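Side-chain contacts in putative short-chain dehydrogenase/reductase (Burkholderia xenovorans, PDB 5K9Z), which probably acts as an NAD- or NADP-dependent oxidoreductase on alcohol or carbonyl groups, as a member of the short-chain dehydrogenase/reductase family: residues 148-153 with 159-164; 34-37 with 41-44. All blocks are in the same frame, centred on the assembly; numbering follows the deposited sequence.

Contact 1: 148-153 with 159-164; sequences STAGVM and HAYTSA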
loop_
_atom_site.group_PDB
_atom_site.type_symbol
_atom_site.label_atom_id
_atom_site.label_comp_id
_atom_site.label_asym_id
_atom_site.label_seq_id
_atom_site.Cartn_x
_atom_site.Cartn_y
_atom_site.Cartn_z
ATOM N N SER C 148 12.464 -1.384 3.328
ATOM C CA SER C 148 12.094 -2.791 3.174
ATOM C C SER C 148 10.616 -2.852 2.826
ATOM O O SER C 148 9.861 -1.930 3.133
ATOM C CB SER C 148 12.343 -3.586 4.461
ATOM O OG SER C 148 11.655 -4.812 4.429
ATOM N N THR C 149 10.196 -3.985 2.246
ATOM C CA THR C 149 8.770 -4.232 2.081
ATOM C C THR C 149 8.044 -4.207 3.419
ATOM O O THR C 149 6.846 -3.894 3.469
ATOM C CB THR C 149 8.531 -5.587 1.390
ATOM O OG1 THR C 149 9.281 -6.604 2.055
ATOM C CG2 THR C 149 8.977 -5.539 -0.039
ATOM N N ALA C 150 8.748 -4.513 4.516
ATOM C CA ALA C 150 8.159 -4.390 5.842
ATOM C C ALA C 150 7.824 -2.945 6.205
ATOM O O ALA C 150 7.064 -2.718 7.156
ATOM C CB ALA C 150 9.108 -4.993 6.888
ATOM N N GLY C 151 8.329 -1.976 5.452
ATOM C CA GLY C 151 7.913 -0.593 5.625
ATOM C C GLY C 151 6.645 -0.231 4.892
ATOM O O GLY C 151 6.119 0.868 5.082
ATOM N N VAL C 152 6.120 -1.161 4.102
ATOM C CA VAL C 152 4.950 -0.912 3.278
ATOM C C VAL C 152 3.709 -1.660 3.768
ATOM O O VAL C 152 2.585 -1.203 3.502
ATOM C CB VAL C 152 5.276 -1.284 1.809
ATOM C CG1 VAL C 152 4.052 -1.611 0.996
ATOM C CG2 VAL C 152 6.104 -0.160 1.148
ATOM N N MET C 153 3.870 -2.745 4.529
ATOM C CA MET C 153 2.735 -3.468 5.089
ATOM C C MET C 153 3.232 -4.340 6.238
ATOM O O MET C 153 4.440 -4.505 6.440
ATOM C CB MET C 153 2.025 -4.278 3.998
ATOM C CG MET C 153 2.869 -5.394 3.398
ATOM S SD MET C 153 2.002 -6.477 2.195
ATOM C CE MET C 153 0.694 -7.126 3.231
ATOM N N HIS C 159 8.097 -7.024 14.551
ATOM C CA HIS C 159 7.313 -5.843 14.910
ATOM C C HIS C 159 8.167 -4.585 14.910
ATOM O O HIS C 159 7.785 -3.569 14.326
ATOM C CB HIS C 159 6.655 -6.019 16.275
ATOM C CG HIS C 159 5.648 -7.119 16.322
ATOM N ND1 HIS C 159 4.608 -7.214 15.421
ATOM C CD2 HIS C 159 5.514 -8.168 17.168
ATOM C CE1 HIS C 159 3.883 -8.283 15.702
ATOM N NE2 HIS C 159 4.407 -8.875 16.762
ATOM N N ALA C 160 9.313 -4.618 15.590
ATOM C CA ALA C 160 10.136 -3.409 15.639
ATOM C C ALA C 160 10.661 -3.065 14.259
ATOM O O ALA C 160 10.648 -1.895 13.850
ATOM C CB ALA C 160 11.291 -3.586 16.622
ATOM N N TYR C 161 11.118 -4.080 13.526
ATOM C CA TYR C 161 11.542 -3.897 12.145
ATOM C C TYR C 161 10.452 -3.233 11.323
ATOM O O TYR C 161 10.688 -2.221 10.657
ATOM C CB TYR C 161 11.888 -5.255 11.547
ATOM C CG TYR C 161 12.606 -5.239 10.225
ATOM C CD1 TYR C 161 13.995 -5.097 10.179
ATOM C CD2 TYR C 161 11.920 -5.469 9.026
ATOM C CE1 TYR C 161 14.676 -5.143 8.984
ATOM C CE2 TYR C 161 12.600 -5.533 7.815
ATOM C CZ TYR C 161 13.972 -5.355 7.802
ATOM O OH TYR C 161 14.648 -5.399 6.613
ATOM N N THR C 162 9.229 -3.762 11.403
ATOM C CA THR C 162 8.150 -3.228 10.583
ATOM C C THR C 162 7.841 -1.777 10.963
ATOM O O THR C 162 7.657 -0.925 10.087
ATOM C CB THR C 162 6.913 -4.118 10.726
ATOM O OG1 THR C 162 7.195 -5.458 10.249
ATOM C CG2 THR C 162 5.740 -3.534 9.970
ATOM N N SER C 163 7.796 -1.472 12.264
ATOM C CA SER C 163 7.501 -0.109 12.686
ATOM C C SER C 163 8.600 0.851 12.236
ATOM O O SER C 163 8.321 1.944 11.714
ATOM C CB SER C 163 7.324 -0.083 14.202
ATOM O OG SER C 163 6.931 1.182 14.673
ATOM N N ALA C 164 9.859 0.463 12.450
ATOM C CA ALA C 164 10.996 1.286 12.042
ATOM C C ALA C 164 10.974 1.556 10.542
ATOM O O ALA C 164 11.209 2.685 10.102
ATOM C CB ALA C 164 12.304 0.592 12.424
HETATM O O HOH W 1 5.877 -6.308 7.867
#
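The methyl of Ala-150 and the side chain of Ser-148 meet one edge of the Tyr-161 ring, close to its plane. Ala-150 CB lies 3.6 Å from Tyr-161 CD2, while Ser-148 OG is 3.6 Å from Tyr-161 CE2 and Ser-148 CB is equally near Tyr-161 OH. With CG anti to the backbone N (chi1 -168°), the ring runs past Ala-150, so that its CE2 and OH arrive at Ser-148. Here Ser-148 OG accepts a hydrogen bond from the Ala-150 N-H (N to OG 2.9 Å, N-H...O angle 160°), an ST turn that fixes the hydroxyl beside the ring. Thr-162 CG2 closes this tight, buried part, 3.2 Å from Ala-150 O. The other side, at the partly exposed Thr-162 and Met-153, is looser: a water donates to Met-153 O at 2.7 Å and to Thr-162 OG1 at 2.9 Å, and OG1 also bonds to the carbonyl of Pro-158. Tyr-161 and Lys-165, four residues on, match the YxxxK signature of short-chain dehydrogenases, and Ser-148 probably corresponds to the family's active-site serine. The chemistry is thus consistent with a catalytic serine-tyrosine pair, although Ser-148 OG and Tyr-161 OH are 3.8 Å apart and not hydrogen-bonded.

Contact 2: 34-37 with 41-44; sequences LMAQ and FVVL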
loop_
_atom_site.group_PDB
_atom_site.type_symbol
_atom_site.label_atom_id
_atom_site.label_comp_id
_atom_site.label_asym_id
_atom_site.label_seq_id
_atom_site.Cartn_x
_atom_site.Cartn_y
_atom_site.Cartn_z
ATOM N N LEU C 34 29.120 -0.757 -6.773
ATOM C CA LEU C 34 28.521 -0.280 -8.015
ATOM C C LEU C 34 28.712 1.222 -8.173
ATOM O O LEU C 34 28.991 1.702 -9.276
ATOM C CB LEU C 34 27.039 -0.644 -8.082
ATOM C CG LEU C 34 26.353 -0.230 -9.397
ATOM C CD1 LEU C 34 27.060 -0.816 -10.607
ATOM C CD2 LEU C 34 24.881 -0.623 -9.399
ATOM N N MET C 35 28.574 1.978 -7.088
ATOM C CA MET C 35 28.771 3.423 -7.185
ATOM C C MET C 35 30.211 3.760 -7.562
ATOM O O MET C 35 30.453 4.671 -8.363
ATOM C CB MET C 35 28.371 4.099 -5.880
ATOM C CG MET C 35 26.858 4.087 -5.658
ATOM S SD MET C 35 26.377 5.095 -4.237
ATOM C CE MET C 35 24.607 5.203 -4.497
ATOM N N ALA C 36 31.178 3.015 -7.017
ATOM C CA ALA C 36 32.569 3.190 -7.431
ATOM C C ALA C 36 32.742 2.866 -8.911
ATOM O O ALA C 36 33.424 3.592 -9.641
ATOM C CB ALA C 36 33.488 2.317 -6.575
ATOM N N GLN C 37 32.143 1.763 -9.364
ATOM C CA GLN C 37 32.175 1.401 -10.778
ATOM C C GLN C 37 31.525 2.467 -11.654
ATOM O O GLN C 37 31.946 2.671 -12.800
ATOM C CB GLN C 37 31.491 0.049 -10.960
ATOM C CG GLN C 37 31.483 -0.500 -12.367
ATOM C CD GLN C 37 30.709 -1.800 -12.446
ATOM O OE1 GLN C 37 30.770 -2.620 -11.524
ATOM N NE2 GLN C 37 29.958 -1.988 -13.529
ATOM N N PHE C 41 33.378 8.743 -5.960
ATOM C CA PHE C 41 34.226 8.632 -4.771
ATOM C C PHE C 41 33.376 8.166 -3.602
ATOM O O PHE C 41 32.431 8.856 -3.216
ATOM C CB PHE C 41 34.864 9.978 -4.418
ATOM C CG PHE C 41 35.771 10.522 -5.466
ATOM C CD1 PHE C 41 37.100 10.122 -5.519
ATOM C CD2 PHE C 41 35.318 11.462 -6.370
ATOM C CE1 PHE C 41 37.956 10.630 -6.470
ATOM C CE2 PHE C 41 36.170 11.974 -7.331
ATOM C CZ PHE C 41 37.489 11.554 -7.385
ATOM N N VAL C 42 33.716 7.017 -3.020
ATOM C CA VAL C 42 32.861 6.375 -2.027
ATOM C C VAL C 42 33.551 6.399 -0.671
ATOM O O VAL C 42 34.711 5.989 -0.540
ATOM C CB VAL C 42 32.501 4.936 -2.431
ATOM C CG1 VAL C 42 31.597 4.308 -1.374
ATOM C CG2 VAL C 42 31.833 4.912 -3.833
ATOM N N VAL C 43 32.830 6.867 0.335
ATOM C CA VAL C 43 33.228 6.714 1.725
ATOM C C VAL C 43 32.389 5.574 2.279
ATOM O O VAL C 43 31.153 5.641 2.262
ATOM C CB VAL C 43 33.021 8.006 2.528
ATOM C CG1 VAL C 43 33.316 7.757 4.012
ATOM C CG2 VAL C 43 33.921 9.132 1.995
ATOM N N LEU C 44 33.062 4.514 2.721
ATOM C CA LEU C 44 32.406 3.329 3.262
ATOM C C LEU C 44 32.282 3.448 4.774
ATOM O O LEU C 44 33.294 3.502 5.482
ATOM C CB LEU C 44 33.205 2.080 2.901
ATOM C CG LEU C 44 33.103 1.580 1.462
ATOM C CD1 LEU C 44 33.947 2.406 0.530
ATOM C CD2 LEU C 44 33.567 0.154 1.466
#
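Val-42 overlaps the last turn of helix 26-37 with one methyl, CG2, which rests over the backbone between Met-35 and Ala-36. Its nearest neighbour is the amide of Ala-36, with CG2 to N at 3.8 Å. The side chains flank this point: Val-42 CG2 is 4.1 Å from Met-35 CB and the same distance from Ala-36 CB. Val-42 has CG1 anti to its backbone N (chi1 -179°), which leaves CG2 as the branch directed at the helix. This contact lies within the beta-alpha-beta unit of strand 17-21, helix 26-37 and strand 41-46, the opening unit of the Rossmann fold, in which the helix lies against the parallel sheet and the chain returns through a short turn to the strand beside the first. Met-35 starts toward Val-42 at its CB, but its extended chain (chi2 -172°, chi3 167°) then carries the sulfur and CE away, over the middle of the sheet, where the side chain meets Ala-18, Cys-91 and Val-93. Val-233 of helix 225-236 also touches Met-35. The strand's own backbone bonds pair Phe-41 and Val-43 with Ala-18 of strand 17-21 and Val-42 with Thr-63.

Contact 2 comes first along the chain and closes before contact 1 opens. Their centres are about 28 Å apart, their nearest atoms about 16 Å, and they lie on opposite sides of the chain's centre. Both are nonetheless built on the same parallel sheet: 34-37 and 41-44 join helix 26-37 to strand 41-46, next to the edge strand 63-66, whereas 148-153 follows strand 141-146, on the other side of the middle strand 91-94, and leads to helix 159-179. Contact 2 is thus part of the core of the beta-alpha-beta unit that in this family binds the dinucleotide, and contact 1 is probably at the active site.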